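Local structure of C-domain type II peptide synthetase (Streptomyces globisporus, 4ZNM) at residues E229-R234 and R432-T437; A243-A248 and L426-N431; V71-A76 and P188-H193; H166-D171 and D305-F310. The protein belongs to the condensation-domain family and is a C-domain of a type II peptide synthetase. All coordinates share one frame; numbering follows the deposited sequence.

Contact 1 of 4, residues E229-R234 and R432-T437; sequences ETDIPR and RFKDET
R432 curls its side chain across to loop 229-234, and its NE and NH2 meet I232 O and T230 OG1 at the edge of the guanidinium. Bends at chi2 (-61°) and chi3 (-65°) bring the chain round, and NE gives a hydrogen bond of 2.8 Å to I232 O, lying in the carbonyl plane of that acceptor. NH2 reaches T230 OG1 at 3.2 Å, tilted a little from the guanidinium plane. Over one face of the same group lies R234 N, a second donor that makes no bond with it. The R234 guanidinium stands nearly perpendicular, 85° between the planes, and a water accepts from R432 NH1; R234 NH1 finds its counterion in D408. I232 N also gives a backbone hydrogen bond to R432 O. The loop leaves edge strand 227-229 of the five-stranded sheet and here meets the start of helix 435-454, where K434 is the N-cap residue. D231 OD2 takes K434 N at 2.9 Å through its anti lone pair, and T437 OG1, tip to tip, at 2.6 Å on the syn side. The F433 ring crosses T230 at about a right angle, with T230 CB over one face, while T230 CG2 lies 3.5 Å from F433 CE2.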
# COMPACT_ATOMS: atom_id res chain seq x y z
N GLU A 229 -8.83 -8.96 18.27
CA GLU A 229 -9.44 -10.26 18.47
C GLU A 229 -10.25 -10.57 17.23
O GLU A 229 -11.08 -9.76 16.80
CB GLU A 229 -10.33 -10.29 19.71
CG GLU A 229 -10.85 -11.68 20.04
CD GLU A 229 -11.72 -11.69 21.28
OE1 GLU A 229 -12.06 -10.60 21.79
OE2 GLU A 229 -12.07 -12.79 21.75
N THR A 230 -10.03 -11.76 16.67
CA THR A 230 -10.72 -12.16 15.47
C THR A 230 -12.04 -12.82 15.78
O THR A 230 -12.25 -13.30 16.89
CB THR A 230 -9.87 -13.11 14.65
OG1 THR A 230 -9.41 -14.19 15.48
CG2 THR A 230 -8.67 -12.38 14.07
N ASP A 231 -12.93 -12.84 14.79
CA ASP A 231 -14.23 -13.50 14.92
C ASP A 231 -14.11 -14.99 14.71
O ASP A 231 -14.89 -15.74 15.26
CB ASP A 231 -15.24 -12.96 13.91
CG ASP A 231 -15.55 -11.49 14.11
OD1 ASP A 231 -15.61 -11.07 15.28
OD2 ASP A 231 -15.77 -10.77 13.09
N ILE A 232 -13.15 -15.40 13.88
CA ILE A 232 -12.99 -16.79 13.53
C ILE A 232 -11.53 -17.14 13.81
O ILE A 232 -10.60 -16.43 13.34
CB ILE A 232 -13.36 -17.06 12.04
CG1 ILE A 232 -14.78 -16.57 11.73
CG2 ILE A 232 -13.23 -18.54 11.75
CD1 ILE A 232 -15.04 -16.32 10.24
N PRO A 233 -11.31 -18.22 14.57
CA PRO A 233 -9.92 -18.56 14.89
C PRO A 233 -9.14 -19.12 13.73
O PRO A 233 -9.66 -19.71 12.79
CB PRO A 233 -10.05 -19.62 15.98
CG PRO A 233 -11.37 -20.25 15.76
CD PRO A 233 -12.26 -19.11 15.25
N ARG A 234 -7.84 -18.90 13.82
CA ARG A 234 -6.87 -19.44 12.91
C ARG A 234 -7.11 -20.94 12.71
O ARG A 234 -7.15 -21.41 11.58
CB ARG A 234 -5.47 -19.14 13.47
CG ARG A 234 -4.35 -19.32 12.48
CD ARG A 234 -2.97 -18.98 13.15
NE ARG A 234 -1.96 -18.87 12.11
CZ ARG A 234 -1.71 -17.76 11.43
NH1 ARG A 234 -0.79 -17.76 10.48
NH2 ARG A 234 -2.37 -16.64 11.71
N ARG A 432 -11.12 -14.78 8.97
CA ARG A 432 -10.87 -14.40 10.36
C ARG A 432 -11.88 -13.38 10.85
O ARG A 432 -12.21 -13.36 12.01
CB ARG A 432 -9.46 -13.83 10.50
CG ARG A 432 -8.32 -14.83 10.20
CD ARG A 432 -8.30 -16.08 11.13
NE ARG A 432 -8.02 -15.77 12.52
CZ ARG A 432 -6.80 -15.63 13.03
NH1 ARG A 432 -5.74 -15.74 12.25
NH2 ARG A 432 -6.65 -15.35 14.32
N PHE A 433 -12.35 -12.50 9.96
CA PHE A 433 -13.29 -11.47 10.37
C PHE A 433 -14.53 -11.47 9.53
O PHE A 433 -14.46 -11.61 8.31
CB PHE A 433 -12.66 -10.07 10.28
CG PHE A 433 -11.75 -9.74 11.43
CD1 PHE A 433 -12.29 -9.41 12.67
CD2 PHE A 433 -10.37 -9.76 11.28
CE1 PHE A 433 -11.46 -9.09 13.75
CE2 PHE A 433 -9.52 -9.44 12.32
CZ PHE A 433 -10.07 -9.09 13.57
N LYS A 434 -15.66 -11.26 10.19
CA LYS A 434 -16.92 -10.94 9.54
C LYS A 434 -16.97 -9.48 9.09
O LYS A 434 -16.39 -8.59 9.74
CB LYS A 434 -18.08 -11.21 10.48
CG LYS A 434 -18.29 -12.68 10.75
CD LYS A 434 -19.01 -12.87 12.07
CE LYS A 434 -19.93 -14.08 12.06
NZ LYS A 434 -19.97 -14.74 13.39
N ASP A 435 -17.71 -9.23 8.01
CA ASP A 435 -17.80 -7.88 7.42
C ASP A 435 -18.37 -6.84 8.38
O ASP A 435 -17.94 -5.69 8.40
CB ASP A 435 -18.66 -7.91 6.16
CG ASP A 435 -18.08 -8.80 5.07
OD1 ASP A 435 -16.84 -8.88 4.95
OD2 ASP A 435 -18.87 -9.44 4.34
N GLU A 436 -19.35 -7.27 9.17
CA GLU A 436 -20.04 -6.42 10.13
C GLU A 436 -19.10 -5.91 11.23
O GLU A 436 -19.15 -4.76 11.64
CB GLU A 436 -21.19 -7.20 10.76
CG GLU A 436 -22.30 -7.57 9.77
CD GLU A 436 -21.93 -8.70 8.78
OE1 GLU A 436 -20.95 -9.46 9.03
OE2 GLU A 436 -22.65 -8.83 7.76
N THR A 437 -18.24 -6.79 11.72
CA THR A 437 -17.25 -6.43 12.71
C THR A 437 -16.37 -5.31 12.19
O THR A 437 -16.08 -4.35 12.90
CB THR A 437 -16.36 -7.63 13.07
OG1 THR A 437 -17.20 -8.68 13.52
CG2 THR A 437 -15.34 -7.28 14.15
O HOH W 1 -3.17 -15.22 13.61

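Contact 2 of 4, residues A243-A248 and L426-N431; sequences AWQRFA and LGYNTN
An antiparallel pairing of strands 242-249 and 422-429, at one margin of a five-stranded mixed sheet, forms this contact. A243 with Y428 and Q245 with L426 are hydrogen-bonded pairs; between them W244 faces G427 in a non-hydrogen-bonded pair with CA atoms 4.2 Å apart. Q245 N to L426 O is nearly straight at 171°, and L426 N returns a bond to Q245 O. W244 lays its six-membered ring over G427, which has no side chain to hold it off; G427 CA sits 3.8 Å from the ring centroid in a CH-pi contact, while W244 NE1 bonds S404 O. The sheet face bearing A243, Q245, L426 and Y428 is organised round the tyrosine. With CG held between backbone N and carbonyl carbon (chi1 51°), its ring swings over the neighbouring strand: A243 O lies over one face, and A243 CB is 3.7 Å from Y428 CZ. Q245 NE2 donates to Y428 OH at 2.9 Å, the hydroxyl lying in the amide plane and the ring turned 84° from it. D435 OD1 and a water also bind this hydroxyl. In helix 435-454, M438 touches Q245 and Y428, and L442 touches F247; strand 410-416 flanks strand 422-429 on its other side.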
# COMPACT_ATOMS: atom_id res chain seq x y z
N ALA A 243 -11.06 -9.14 2.07
CA ALA A 243 -12.09 -8.21 1.67
C ALA A 243 -11.62 -6.82 2.03
O ALA A 243 -10.75 -6.65 2.88
CB ALA A 243 -13.40 -8.52 2.33
N TRP A 244 -12.21 -5.83 1.38
CA TRP A 244 -11.84 -4.45 1.53
C TRP A 244 -13.10 -3.61 1.66
O TRP A 244 -14.07 -3.81 0.90
CB TRP A 244 -11.01 -3.98 0.34
CG TRP A 244 -9.70 -4.65 0.21
CD1 TRP A 244 -9.42 -5.83 -0.44
CD2 TRP A 244 -8.45 -4.20 0.75
NE1 TRP A 244 -8.08 -6.12 -0.34
CE2 TRP A 244 -7.47 -5.14 0.39
CE3 TRP A 244 -8.07 -3.09 1.52
CZ2 TRP A 244 -6.16 -4.99 0.75
CZ3 TRP A 244 -6.77 -2.96 1.87
CH2 TRP A 244 -5.82 -3.90 1.49
N GLN A 245 -13.10 -2.71 2.64
CA GLN A 245 -14.16 -1.70 2.77
C GLN A 245 -13.54 -0.35 2.51
O GLN A 245 -12.50 -0.01 3.06
CB GLN A 245 -14.82 -1.76 4.15
CG GLN A 245 -15.68 -3.04 4.29
CD GLN A 245 -16.41 -3.15 5.62
OE1 GLN A 245 -16.81 -2.14 6.21
NE2 GLN A 245 -16.58 -4.40 6.10
N ARG A 246 -14.19 0.42 1.64
CA ARG A 246 -13.64 1.70 1.17
C ARG A 246 -14.32 2.81 1.91
O ARG A 246 -15.47 2.69 2.25
CB ARG A 246 -13.88 1.90 -0.31
CG ARG A 246 -13.74 0.66 -1.11
CD ARG A 246 -12.30 0.33 -1.37
NE ARG A 246 -12.27 -0.83 -2.25
CZ ARG A 246 -11.19 -1.56 -2.48
NH1 ARG A 246 -10.04 -1.25 -1.89
NH2 ARG A 246 -11.28 -2.59 -3.28
N PHE A 247 -13.60 3.88 2.19
CA PHE A 247 -14.20 5.04 2.82
C PHE A 247 -13.48 6.30 2.38
O PHE A 247 -12.41 6.25 1.76
CB PHE A 247 -14.18 4.91 4.35
CG PHE A 247 -12.81 4.90 4.93
CD1 PHE A 247 -12.12 3.72 5.05
CD2 PHE A 247 -12.22 6.07 5.37
CE1 PHE A 247 -10.84 3.69 5.60
CE2 PHE A 247 -10.94 6.04 5.95
CZ PHE A 247 -10.26 4.85 6.05
N ALA A 248 -14.09 7.44 2.70
CA ALA A 248 -13.55 8.74 2.33
C ALA A 248 -13.77 9.68 3.48
O ALA A 248 -14.82 9.64 4.14
CB ALA A 248 -14.19 9.25 1.12
N LEU A 426 -9.99 -0.33 4.34
CA LEU A 426 -9.82 -1.21 5.47
C LEU A 426 -9.94 -2.62 4.92
O LEU A 426 -11.00 -3.01 4.42
CB LEU A 426 -10.88 -0.96 6.53
CG LEU A 426 -10.86 -1.93 7.73
CD1 LEU A 426 -9.50 -2.01 8.43
CD2 LEU A 426 -11.93 -1.49 8.71
N GLY A 427 -8.83 -3.35 4.98
CA GLY A 427 -8.79 -4.70 4.46
C GLY A 427 -8.62 -5.70 5.59
O GLY A 427 -7.93 -5.43 6.58
N TYR A 428 -9.20 -6.88 5.41
CA TYR A 428 -9.15 -7.90 6.44
C TYR A 428 -9.35 -9.25 5.78
O TYR A 428 -9.88 -9.35 4.66
CB TYR A 428 -10.22 -7.64 7.49
CG TYR A 428 -11.56 -7.46 6.85
CD1 TYR A 428 -11.91 -6.23 6.32
CD2 TYR A 428 -12.49 -8.49 6.77
CE1 TYR A 428 -13.17 -6.04 5.70
CE2 TYR A 428 -13.75 -8.30 6.16
CZ TYR A 428 -14.08 -7.05 5.64
OH TYR A 428 -15.31 -6.80 5.01
N ASN A 429 -8.92 -10.29 6.47
CA ASN A 429 -9.04 -11.65 5.97
C ASN A 429 -10.41 -12.21 6.35
O ASN A 429 -10.76 -12.26 7.53
CB ASN A 429 -7.96 -12.56 6.52
CG ASN A 429 -6.53 -12.08 6.23
OD1 ASN A 429 -5.64 -12.27 7.05
ND2 ASN A 429 -6.31 -11.53 5.06
N THR A 430 -11.17 -12.63 5.35
CA THR A 430 -12.54 -13.10 5.55
C THR A 430 -12.59 -14.46 6.24
O THR A 430 -13.63 -14.87 6.76
CB THR A 430 -13.28 -13.16 4.21
OG1 THR A 430 -12.48 -13.83 3.24
CG2 THR A 430 -13.52 -11.77 3.70
N ASN A 431 -11.45 -15.16 6.27
CA ASN A 431 -11.34 -16.37 7.09
C ASN A 431 -11.15 -16.05 8.60
O ASN A 431 -11.05 -16.96 9.41
CB ASN A 431 -10.19 -17.24 6.60
CG ASN A 431 -8.92 -16.45 6.39
OD1 ASN A 431 -8.92 -15.46 5.68
ND2 ASN A 431 -7.84 -16.89 7.00
O HOH W 2 -16.18 -6.03 2.30

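Contact 3 of 4, residues V71-A76 and P188-H193; sequences VVRHEA and PEPAQH
This is a hydrogen-bonded contact of the condensation-domain fold, between the C-terminal end of helix 60-73 with the turn after it and the loop that leads into helix 193-203. Q192, at the N-cap position of that second helix, carries much of it. Its chain bends at chi2 (-63°), and the amide end bonds R73 O at the helix end and E75 N beyond it. NE2 donates to R73 O at 3.0 Å along an almost straight bond of 172°, with the acceptor in the amide plane. OE1 accepts from E75 N at 2.8 Å, the donor standing above the carbonyl plane. The E75 carboxylate stacks on that amide, planes 23° apart, although the two side chains cross at about a right angle. One water bridges the two segments, accepting from A76 N and H193 N and donating to Q192 OE1. R73 runs extended from CG to NE toward the loop, and P190 CD lies over one face of its guanidinium, 3.6 Å from NH2. D171 OD2 receives both R73 NE and H74 NE2, while a second water connects H74 ND1 with A191 O. At the far end R73 NH2 gives a hydrogen bond of 2.8 Å to P188 O, close to the guanidinium plane.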
# COMPACT_ATOMS: atom_id res chain seq x y z
N VAL A 71 7.61 -2.76 -19.60
CA VAL A 71 8.09 -4.00 -19.00
C VAL A 71 9.56 -4.22 -19.35
O VAL A 71 10.34 -4.66 -18.51
CB VAL A 71 7.24 -5.20 -19.45
CG1 VAL A 71 7.90 -6.51 -19.02
CG2 VAL A 71 5.82 -5.08 -18.83
N VAL A 72 9.95 -3.87 -20.58
CA VAL A 72 11.36 -3.98 -20.95
C VAL A 72 12.15 -3.00 -20.08
O VAL A 72 13.24 -3.31 -19.64
CB VAL A 72 11.59 -3.69 -22.40
CG1 VAL A 72 13.08 -3.51 -22.67
CG2 VAL A 72 10.99 -4.81 -23.29
N ARG A 73 11.58 -1.83 -19.84
CA ARG A 73 12.25 -0.76 -19.10
C ARG A 73 12.58 -1.11 -17.64
O ARG A 73 13.62 -0.69 -17.13
CB ARG A 73 11.35 0.48 -19.12
CG ARG A 73 11.81 1.63 -18.27
CD ARG A 73 11.01 2.87 -18.60
NE ARG A 73 11.32 3.95 -17.68
CZ ARG A 73 12.27 4.86 -17.86
NH1 ARG A 73 13.00 4.88 -18.97
NH2 ARG A 73 12.46 5.78 -16.92
N HIS A 74 11.69 -1.85 -16.98
CA HIS A 74 11.81 -2.11 -15.54
C HIS A 74 12.00 -3.60 -15.26
O HIS A 74 11.05 -4.40 -15.38
CB HIS A 74 10.57 -1.61 -14.81
CG HIS A 74 10.40 -0.13 -14.86
ND1 HIS A 74 11.27 0.74 -14.23
CD2 HIS A 74 9.47 0.65 -15.48
CE1 HIS A 74 10.89 1.99 -14.48
NE2 HIS A 74 9.81 1.95 -15.24
N GLU A 75 13.20 -3.97 -14.85
CA GLU A 75 13.51 -5.39 -14.54
C GLU A 75 12.61 -6.00 -13.49
O GLU A 75 12.30 -7.19 -13.57
CB GLU A 75 14.96 -5.54 -14.06
CG GLU A 75 15.93 -5.46 -15.18
CD GLU A 75 17.39 -5.50 -14.74
OE1 GLU A 75 17.68 -5.66 -13.52
OE2 GLU A 75 18.24 -5.35 -15.66
N ALA A 76 12.19 -5.23 -12.49
CA ALA A 76 11.32 -5.77 -11.47
C ALA A 76 10.06 -6.35 -12.09
O ALA A 76 9.47 -7.26 -11.53
CB ALA A 76 10.95 -4.71 -10.45
N PRO A 188 13.95 9.98 -17.37
CA PRO A 188 15.28 9.70 -16.83
C PRO A 188 15.63 8.21 -16.92
O PRO A 188 14.75 7.36 -16.96
CB PRO A 188 15.18 10.18 -15.38
CG PRO A 188 13.72 10.07 -15.05
CD PRO A 188 13.00 10.40 -16.32
N GLU A 189 16.91 7.87 -16.98
CA GLU A 189 17.32 6.48 -16.95
C GLU A 189 17.02 5.93 -15.55
O GLU A 189 17.42 6.51 -14.55
CB GLU A 189 18.80 6.35 -17.30
CG GLU A 189 19.28 4.93 -17.65
CD GLU A 189 18.70 4.40 -18.96
OE1 GLU A 189 18.23 5.20 -19.81
OE2 GLU A 189 18.71 3.16 -19.13
N PRO A 190 16.27 4.82 -15.46
CA PRO A 190 15.95 4.40 -14.10
C PRO A 190 17.00 3.49 -13.51
O PRO A 190 17.68 2.73 -14.20
CB PRO A 190 14.62 3.66 -14.27
CG PRO A 190 14.71 3.06 -15.64
CD PRO A 190 15.58 3.99 -16.47
N ALA A 191 17.11 3.55 -12.20
CA ALA A 191 17.88 2.55 -11.48
C ALA A 191 16.98 1.29 -11.43
O ALA A 191 15.76 1.39 -11.29
CB ALA A 191 18.24 3.04 -10.10
N GLN A 192 17.58 0.12 -11.59
CA GLN A 192 16.82 -1.11 -11.48
C GLN A 192 16.70 -1.59 -10.01
O GLN A 192 17.54 -1.26 -9.16
CB GLN A 192 17.47 -2.19 -12.32
CG GLN A 192 17.54 -1.88 -13.80
CD GLN A 192 16.17 -1.74 -14.42
OE1 GLN A 192 15.17 -2.20 -13.89
NE2 GLN A 192 16.12 -1.08 -15.54
N HIS A 193 15.67 -2.36 -9.71
CA HIS A 193 15.47 -2.81 -8.36
C HIS A 193 16.67 -3.63 -7.84
O HIS A 193 16.96 -3.59 -6.67
CB HIS A 193 14.22 -3.64 -8.23
CG HIS A 193 13.92 -4.02 -6.82
ND1 HIS A 193 14.06 -5.30 -6.35
CD2 HIS A 193 13.52 -3.27 -5.76
CE1 HIS A 193 13.75 -5.34 -5.06
NE2 HIS A 193 13.43 -4.12 -4.67
O HOH W 3 13.13 0.19 -12.22
O HOH W 4 13.31 -2.60 -11.53

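Contact 4 of 4, residues H166-D171 and D305-F310; sequences HVIARD and DTVGSF
R170 and D305 form the charged part of this contact, in which helix 162-180 of the condensation-domain fold meets the loop between strands 288-295 and 312-319. The pair belongs to a salt-bridge network completed by D171. A bend at chi3 (60°) places R170 NE. The guanidinium grips D171 side-on: NE and NH2 both go to the single oxygen D171 OD1, at 3.0 and 2.9 Å, the NH2 bond using the syn lone pair. The same NH2 also reaches D305 OD1 at 3.2 Å. That oxygen is approached from above its carboxylate plane, and the guanidinium and D305 carboxylate planes are 41° apart. The arginine probably offsets the charge of both carboxylates. The other oxygen of D171, OD2, is held by a salt bridge from R73 NE and a hydrogen bond from H74 NE2, which tie this network to the end of helix 60-73.

Apolar packing comes from the preceding turn of the helix. V307 meets the helix through CG2, which touches both V167 CG1 and I168 CG1, the I168 approach at 3.8 Å. V167 and V307 slide past each other in opposite directions, whereas I168 crosses V307 at about a right angle. H74 touches V307 as well.

Water adds a third kind of link. One molecule donates to D171 OD2 at 2.7 Å and to D305 O at 3.0 Å, and accepts a weak bond from R170 NH2.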
# COMPACT_ATOMS: atom_id res chain seq x y z
N HIS A 166 2.58 4.55 -9.60
CA HIS A 166 2.59 5.93 -10.12
C HIS A 166 3.67 6.04 -11.22
O HIS A 166 3.39 6.56 -12.31
CB HIS A 166 2.80 6.90 -8.99
CG HIS A 166 3.09 8.29 -9.45
ND1 HIS A 166 2.14 9.30 -9.41
CD2 HIS A 166 4.21 8.86 -9.97
CE1 HIS A 166 2.67 10.42 -9.88
NE2 HIS A 166 3.92 10.18 -10.23
N VAL A 167 4.87 5.51 -10.96
CA VAL A 167 5.96 5.52 -11.95
C VAL A 167 5.58 4.75 -13.23
O VAL A 167 5.85 5.22 -14.35
CB VAL A 167 7.27 4.97 -11.34
CG1 VAL A 167 8.35 4.77 -12.43
CG2 VAL A 167 7.82 5.92 -10.24
N ILE A 168 4.93 3.60 -13.09
CA ILE A 168 4.58 2.76 -14.24
C ILE A 168 3.62 3.51 -15.17
O ILE A 168 3.72 3.43 -16.40
CB ILE A 168 3.98 1.45 -13.77
CG1 ILE A 168 5.05 0.59 -13.08
CG2 ILE A 168 3.34 0.67 -14.96
CD1 ILE A 168 4.47 -0.60 -12.31
N ALA A 169 2.65 4.18 -14.57
CA ALA A 169 1.63 4.90 -15.31
C ALA A 169 2.29 6.07 -16.03
O ALA A 169 2.02 6.32 -17.21
CB ALA A 169 0.52 5.35 -14.38
N ARG A 170 3.20 6.76 -15.34
CA ARG A 170 3.85 7.93 -15.94
C ARG A 170 4.70 7.50 -17.11
O ARG A 170 4.63 8.09 -18.21
CB ARG A 170 4.70 8.70 -14.94
CG ARG A 170 5.43 9.86 -15.64
CD ARG A 170 6.69 10.24 -15.04
NE ARG A 170 7.68 9.17 -15.00
CZ ARG A 170 8.84 9.32 -14.38
NH1 ARG A 170 9.10 10.48 -13.80
NH2 ARG A 170 9.74 8.33 -14.32
N ASP A 171 5.51 6.48 -16.89
CA ASP A 171 6.37 5.96 -17.93
C ASP A 171 5.55 5.48 -19.12
O ASP A 171 5.90 5.73 -20.26
CB ASP A 171 7.21 4.83 -17.38
CG ASP A 171 8.33 5.31 -16.42
OD1 ASP A 171 8.42 6.53 -16.12
OD2 ASP A 171 9.11 4.43 -15.99
N ASP A 305 12.71 6.84 -9.56
CA ASP A 305 12.15 6.36 -10.81
C ASP A 305 12.15 4.83 -10.91
O ASP A 305 11.96 4.28 -12.01
CB ASP A 305 12.93 6.95 -11.98
CG ASP A 305 12.82 8.49 -12.03
OD1 ASP A 305 11.70 9.00 -11.84
OD2 ASP A 305 13.86 9.17 -12.20
N THR A 306 12.40 4.16 -9.78
CA THR A 306 12.62 2.70 -9.77
C THR A 306 11.36 1.93 -9.43
O THR A 306 10.74 2.16 -8.39
CB THR A 306 13.68 2.27 -8.74
OG1 THR A 306 14.92 2.91 -9.03
CG2 THR A 306 13.89 0.73 -8.78
N VAL A 307 11.04 0.95 -10.28
CA VAL A 307 9.93 0.03 -10.01
C VAL A 307 10.42 -1.12 -9.15
O VAL A 307 11.44 -1.79 -9.43
CB VAL A 307 9.28 -0.44 -11.34
CG1 VAL A 307 8.21 -1.52 -11.11
CG2 VAL A 307 8.68 0.76 -12.06
N GLY A 308 9.69 -1.32 -8.07
CA GLY A 308 9.95 -2.36 -7.10
C GLY A 308 9.05 -2.15 -5.88
O GLY A 308 8.31 -1.17 -5.82
N SER A 309 9.11 -3.04 -4.91
CA SER A 309 8.37 -2.84 -3.66
C SER A 309 9.36 -2.52 -2.54
O SER A 309 10.08 -3.38 -2.02
CB SER A 309 7.52 -4.08 -3.37
OG SER A 309 6.70 -3.83 -2.26
N PHE A 310 9.36 -1.25 -2.15
CA PHE A 310 10.32 -0.68 -1.21
C PHE A 310 9.80 -0.57 0.20
O PHE A 310 10.54 -0.24 1.11
CB PHE A 310 10.71 0.74 -1.70
CG PHE A 310 11.64 0.74 -2.87
CD1 PHE A 310 11.21 0.30 -4.11
CD2 PHE A 310 12.94 1.19 -2.75
CE1 PHE A 310 12.06 0.31 -5.20
CE2 PHE A 310 13.78 1.20 -3.83
CZ PHE A 310 13.35 0.75 -5.06
O HOH W 5 11.08 5.55 -14.53

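The four contacts fall into two pairs on opposite sides of the chain's centre. Contacts 1 and 2, centres 12 Å apart, adjoin where strand 422-429 runs on into helix 435-454; D435 of contact 1 bonds Y428 and Q245 of contact 2, which is nested within the loop that contact 1 closes. Contacts 3 and 4 lie closer, 8 Å between centres, and meet at D171 of contact 4. Between the pairs the centres are 25 to 41 Å apart and nothing touches. Contact 3 closes along the chain before contacts 1 and 2 open, yet the segments of contact 4 alternate with those of all the others, meaning that the chain returns to each side of the condensation-domain fold more than once.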